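Local coordinates for GTPase activator-like protein (Chaetomium thermophilum, PDB 5HIU), which probably acts as a GTPase activator and is seen here through its all-helical N-terminal part, a TSC2 segment separate from the Rap-GAP region, at residues N33-L36 and S37-V40; P57-A60 and I61-A65; N73-N76 and A77-A80. All coordinates share one frame; numbering follows the deposited sequence.

Interaction 1 (N33-L36 and S37-V40)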
# COMPACT_ATOMS: atom_id res chain seq x y z
N ASN A 33 0.09 27.09 39.59
CA ASN A 33 0.45 28.43 40.08
C ASN A 33 1.93 28.76 40.16
O ASN A 33 2.28 29.92 40.36
CB ASN A 33 -0.12 28.64 41.48
CG ASN A 33 -1.61 28.41 41.55
OD1 ASN A 33 -2.22 27.88 40.62
ND2 ASN A 33 -2.21 28.80 42.67
N GLY A 34 2.81 27.77 40.05
CA GLY A 34 4.24 28.01 40.22
C GLY A 34 4.78 28.92 39.13
O GLY A 34 4.11 29.14 38.11
N HIS A 35 5.96 29.49 39.34
CA HIS A 35 6.68 30.14 38.25
C HIS A 35 7.06 29.04 37.27
O HIS A 35 7.21 27.89 37.66
CB HIS A 35 7.92 30.86 38.75
CG HIS A 35 7.65 31.89 39.81
ND1 HIS A 35 6.85 32.99 39.60
CD2 HIS A 35 8.11 31.99 41.08
CE1 HIS A 35 6.81 33.72 40.70
NE2 HIS A 35 7.56 33.13 41.61
N LEU A 36 7.22 29.39 36.01
CA LEU A 36 7.34 28.36 34.98
C LEU A 36 8.30 27.24 35.34
O LEU A 36 7.99 26.07 35.15
CB LEU A 36 7.73 28.98 33.64
CG LEU A 36 7.75 27.97 32.49
CD1 LEU A 36 6.49 27.11 32.49
CD2 LEU A 36 7.88 28.67 31.14
N SER A 37 9.47 27.58 35.88
CA SER A 37 10.44 26.56 36.23
C SER A 37 9.88 25.63 37.30
O SER A 37 10.27 24.48 37.40
CB SER A 37 11.76 27.18 36.70
OG SER A 37 11.70 27.56 38.08
N GLU A 38 8.98 26.15 38.12
CA GLU A 38 8.38 25.36 39.19
C GLU A 38 7.38 24.41 38.56
O GLU A 38 7.30 23.25 38.97
CB GLU A 38 7.69 26.25 40.23
CG GLU A 38 8.59 27.33 40.79
CD GLU A 38 7.99 28.08 41.96
OE1 GLU A 38 6.90 28.66 41.81
OE2 GLU A 38 8.64 28.12 43.03
N ARG A 39 6.66 24.91 37.57
CA ARG A 39 5.66 24.12 36.84
C ARG A 39 6.32 22.95 36.14
O ARG A 39 5.78 21.84 36.15
CB ARG A 39 4.92 24.98 35.81
CG ARG A 39 4.22 26.21 36.38
CD ARG A 39 3.45 26.92 35.28
NE ARG A 39 2.27 26.14 34.93
CZ ARG A 39 1.67 26.15 33.74
NH1 ARG A 39 2.15 26.91 32.74
NH2 ARG A 39 0.59 25.40 33.53
N VAL A 40 7.49 23.18 35.57
CA VAL A 40 8.23 22.15 34.88
C VAL A 40 8.58 21.01 35.85
O VAL A 40 8.37 19.83 35.57
CB VAL A 40 9.50 22.72 34.21
CG1 VAL A 40 10.38 21.61 33.67
CG2 VAL A 40 9.09 23.65 33.08
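Gly34 and Glu38 bring their CA atoms to 5.0 Å where the chain leaves helix 22-33, bends through Gly34 and His35 and enters helix 36-52. His35 stands at the N-cap, and its carbonyl oxygen accepts two backbone donors from opposite faces of the carbonyl plane: Glu38 N, and Arg39 N at 3.0 Å from His35 O. Val40 N closes the next step on Leu36 O. The Glu38 side chain folds back over this turn. With CG anti to the carbonyl carbon (chi1 -53°) and the chain extended beyond it, Glu38 OE1 lies 2.8 Å from His35 N and accepts its hydrogen bond on the anti side of the carboxylate. This bond from the N-cap N-H to Glu38 is one half of a capping box, here at the start of an alpha-solenoid helix. The His35 ring lies alongside the same carboxylate, the planes 26° apart, with CD2 3.6 Å from Glu38 OE1. On another side of the turn, Arg39 CG packs 3.4 Å from Gly34 O, while its guanidinium leaves the turn for a salt bridge with Asp67 and a hydrogen bond to Leu31 O. Leu36 CD1 touches Arg39 CD at 4.1 Å, and Met68 packs against both side chains.

Interaction 2 (P57-A60 and I61-A65)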
# COMPACT_ATOMS: atom_id res chain seq x y z
N PRO A 57 -7.65 10.57 39.39
CA PRO A 57 -8.20 11.45 38.36
C PRO A 57 -7.16 12.41 37.78
O PRO A 57 -6.58 13.23 38.49
CB PRO A 57 -9.26 12.24 39.11
CG PRO A 57 -8.76 12.29 40.50
CD PRO A 57 -8.05 11.00 40.74
N VAL A 58 -6.97 12.31 36.48
CA VAL A 58 -5.98 13.12 35.80
C VAL A 58 -6.58 14.43 35.29
O VAL A 58 -5.86 15.28 34.80
CB VAL A 58 -5.31 12.33 34.65
CG1 VAL A 58 -4.88 10.94 35.15
CG2 VAL A 58 -6.22 12.22 33.43
N HIS A 59 -7.89 14.60 35.42
CA HIS A 59 -8.56 15.71 34.74
C HIS A 59 -8.05 17.11 35.09
O HIS A 59 -7.83 17.92 34.19
CB HIS A 59 -10.06 15.66 35.01
CG HIS A 59 -10.85 16.53 34.09
ND1 HIS A 59 -10.63 16.58 32.73
CD2 HIS A 59 -11.89 17.37 34.33
CE1 HIS A 59 -11.49 17.41 32.17
NE2 HIS A 59 -12.26 17.90 33.12
N ALA A 60 -7.89 17.40 36.37
CA ALA A 60 -7.44 18.73 36.79
C ALA A 60 -5.94 18.91 36.53
O ALA A 60 -5.46 20.00 36.22
CB ALA A 60 -7.76 18.96 38.25
N ILE A 61 -5.21 17.80 36.63
CA ILE A 61 -3.82 17.75 36.21
C ILE A 61 -3.71 18.10 34.72
O ILE A 61 -2.80 18.82 34.31
CB ILE A 61 -3.21 16.35 36.51
CG1 ILE A 61 -3.12 16.10 38.02
CG2 ILE A 61 -1.83 16.23 35.90
CD1 ILE A 61 -2.94 14.65 38.40
N TRP A 62 -4.63 17.59 33.90
CA TRP A 62 -4.58 17.88 32.48
C TRP A 62 -4.66 19.38 32.29
O TRP A 62 -3.85 19.96 31.58
CB TRP A 62 -5.73 17.20 31.74
CG TRP A 62 -5.69 17.45 30.27
CD1 TRP A 62 -6.26 18.50 29.60
CD2 TRP A 62 -5.04 16.65 29.28
NE1 TRP A 62 -6.00 18.40 28.25
CE2 TRP A 62 -5.24 17.28 28.03
CE3 TRP A 62 -4.30 15.47 29.33
CZ2 TRP A 62 -4.74 16.76 26.85
CZ3 TRP A 62 -3.79 14.95 28.14
CH2 TRP A 62 -4.03 15.59 26.91
N HIS A 63 -5.64 20.00 32.93
CA HIS A 63 -5.91 21.41 32.71
C HIS A 63 -4.78 22.26 33.24
O HIS A 63 -4.38 23.26 32.62
CB HIS A 63 -7.18 21.82 33.40
CG HIS A 63 -8.38 21.05 32.98
ND1 HIS A 63 -8.49 20.47 31.73
CD2 HIS A 63 -9.53 20.78 33.63
CE1 HIS A 63 -9.66 19.86 31.64
NE2 HIS A 63 -10.31 20.04 32.78
N ALA A 64 -4.27 21.87 34.40
CA ALA A 64 -3.14 22.57 34.96
C ALA A 64 -2.02 22.73 33.91
O ALA A 64 -1.43 23.80 33.80
CB ALA A 64 -2.63 21.84 36.19
N ALA A 65 -1.76 21.68 33.13
CA ALA A 65 -0.54 21.54 32.32
C ALA A 65 -0.68 21.85 30.85
O ALA A 65 0.32 22.18 30.22
CB ALA A 65 0.00 20.13 32.46
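Val58 and Trp62, His59 and His63, and Ala60 and Ala64 are joined by successive i to i+4 backbone bonds along the short helix 59-65, the first running 2.8 Å from Trp62 N to Val58 O and the second a longer 3.3 Å from His63 N to His59 O. The side-chain contact is made by the two histidines, one turn apart. Their rings form a T-shaped pair, with centroids 4.0 Å apart and planes at 71°: the edge of His63 is directed at the face of His59, and His63 NE2 leads over that face. The two rings reach this meeting by different torsions, CG of His59 being anti to the backbone N (chi1 -166°) whereas that of His63 lies beside it (chi1 -58°). The His63 ring also rests on the backbone, His59 O sitting 3.3 Å above the His63 ring plane and over its centre. A hydrogen bond between His59 ND1 and the Tyr102 hydroxyl helps to fix the rotation of the His59 ring, and Glu98 and Glu101 of helix 96-107 touch His59 and His63 respectively. On another side, Ile61 CB packs 3.3 Å from Val58 O, and the isoleucine reaches Val28 of helix 22-33 and Leu46 and Val50 of helix 36-52. Trp62 turns to helix 75-89, against Leu85 and Val89. With its two histidines along one side, helix 59-65 packs its apolar side chains against helices 22-33, 36-52 and 75-89, as helices do in an alpha-solenoid.

Interaction 3 (N73-N76 and A77-A80)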
# COMPACT_ATOMS: atom_id res chain seq x y z
N ASN A 73 6.32 28.11 24.33
CA ASN A 73 7.16 27.67 25.45
C ASN A 73 8.47 27.03 24.97
O ASN A 73 8.54 26.50 23.86
CB ASN A 73 6.44 26.63 26.29
CG ASN A 73 5.11 27.12 26.82
OD1 ASN A 73 5.05 28.04 27.64
ND2 ASN A 73 4.03 26.48 26.36
N PRO A 74 9.50 27.03 25.84
CA PRO A 74 10.76 26.36 25.55
C PRO A 74 10.67 24.83 25.64
O PRO A 74 9.88 24.27 26.38
CB PRO A 74 11.69 26.90 26.63
CG PRO A 74 10.78 27.16 27.77
CD PRO A 74 9.51 27.67 27.16
N ASP A 75 11.53 24.17 24.89
CA ASP A 75 11.57 22.72 24.86
C ASP A 75 11.29 22.05 26.18
O ASP A 75 10.34 21.27 26.29
CB ASP A 75 12.92 22.28 24.34
CG ASP A 75 13.06 22.55 22.86
OD1 ASP A 75 12.07 23.02 22.25
OD2 ASP A 75 14.15 22.30 22.32
N ASN A 76 12.10 22.37 27.19
CA ASN A 76 12.05 21.71 28.49
C ASN A 76 10.66 21.71 29.09
O ASN A 76 10.29 20.77 29.79
CB ASN A 76 13.00 22.38 29.48
CG ASN A 76 12.59 23.79 29.82
OD1 ASN A 76 11.99 24.48 29.01
ND2 ASN A 76 12.90 24.22 31.04
N ALA A 77 9.89 22.75 28.80
CA ALA A 77 8.54 22.88 29.36
C ALA A 77 7.49 22.19 28.50
O ALA A 77 6.49 21.71 29.02
CB ALA A 77 8.18 24.35 29.56
N ARG A 78 7.67 22.19 27.19
CA ARG A 78 6.71 21.52 26.34
C ARG A 78 6.91 20.05 26.59
O ARG A 78 5.96 19.33 26.82
CB ARG A 78 6.91 21.85 24.86
CG ARG A 78 6.67 23.31 24.50
CD ARG A 78 6.56 23.53 23.00
NE ARG A 78 7.55 22.77 22.24
CZ ARG A 78 8.83 23.08 22.10
NH1 ARG A 78 9.34 24.15 22.71
NH2 ARG A 78 9.62 22.30 21.37
N GLN A 79 8.16 19.63 26.56
CA GLN A 79 8.51 18.24 26.69
C GLN A 79 8.01 17.64 27.99
O GLN A 79 7.30 16.64 27.97
CB GLN A 79 10.02 18.03 26.51
CG GLN A 79 10.38 18.01 25.03
CD GLN A 79 11.86 18.05 24.73
OE1 GLN A 79 12.67 17.39 25.38
NE2 GLN A 79 12.23 18.82 23.72
N ALA A 80 8.35 18.25 29.11
CA ALA A 80 7.95 17.70 30.41
C ALA A 80 6.42 17.66 30.56
O ALA A 80 5.88 16.83 31.29
CB ALA A 80 8.58 18.50 31.55
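Pro74 O is gripped by two backbone donors, Ala77 N at 2.9 Å and Arg78 N at 3.1 Å from the oxygen. The first comes from above the carbonyl plane, the second nearer to it. Pro74, at the N-cap of helix 75-89, one of the rods of this alpha-solenoid, has no polar side chain; its neighbours make the polar side-chain contacts here. Arg78 does most of this work. Its chain bends at chi3 (-42°), turning the guanidinium back toward the start of the helix. There Arg78 NH1 bonds to Asn73 O at 2.7 Å, with that oxygen close to the guanidinium plane. Arg78 NH2 reaches Asp75 OD1 at 2.7 Å in a salt bridge, reinforced by a weak bond from NH1 to the same oxygen. The carboxylate and guanidinium lie side by side but turned steeply, their planes 74° apart, and OD1 is approached from above the carboxylate plane. The arginine thus straddles the N-terminal end of helix 75-89, holding the carbonyl just before the cap and the carboxylate just after it; the negative charge of Asp75 would probably be favoured near the helix's positive end. Both ions have further partners: Asp75 OD2 makes a salt bridge with Lys113, and Arg78 NE one with Asp114. Asn73 itself is anchored through ND2 to the carbonyls of His70 and Asp67, while its CB packs 3.8 Å from Arg78 CG. Gln79 N bonds nearly straight to Asp75 O, with an N-H...O angle of 171°. The Gln79 side chain runs alongside that of Asp75, its amide NE2 3.6 Å from Asp75 CB.

The three contacts follow one another along the chain near one end of the helical rod: interaction 1 at the start of helix 36-52, interaction 2 along helix 59-65 and interaction 3 at the start of helix 75-89. Interaction 1 joins the other two. Its centre lies about 15 Å from that of interaction 2, to which it is linked by Arg39 NH2, 2.6 Å from Ala64 O. The centres of interactions 1 and 3 are about 12 Å apart, and Val40 CG2 packs 3.7 Å from Ala77 CB. Interactions 2 and 3 do not touch, their nearest atoms being about 6 Å apart. Asp67 connects interactions 1 and 3 a second time, its carboxylate pairing with Arg39 and its carbonyl accepting from Asn73 ND2.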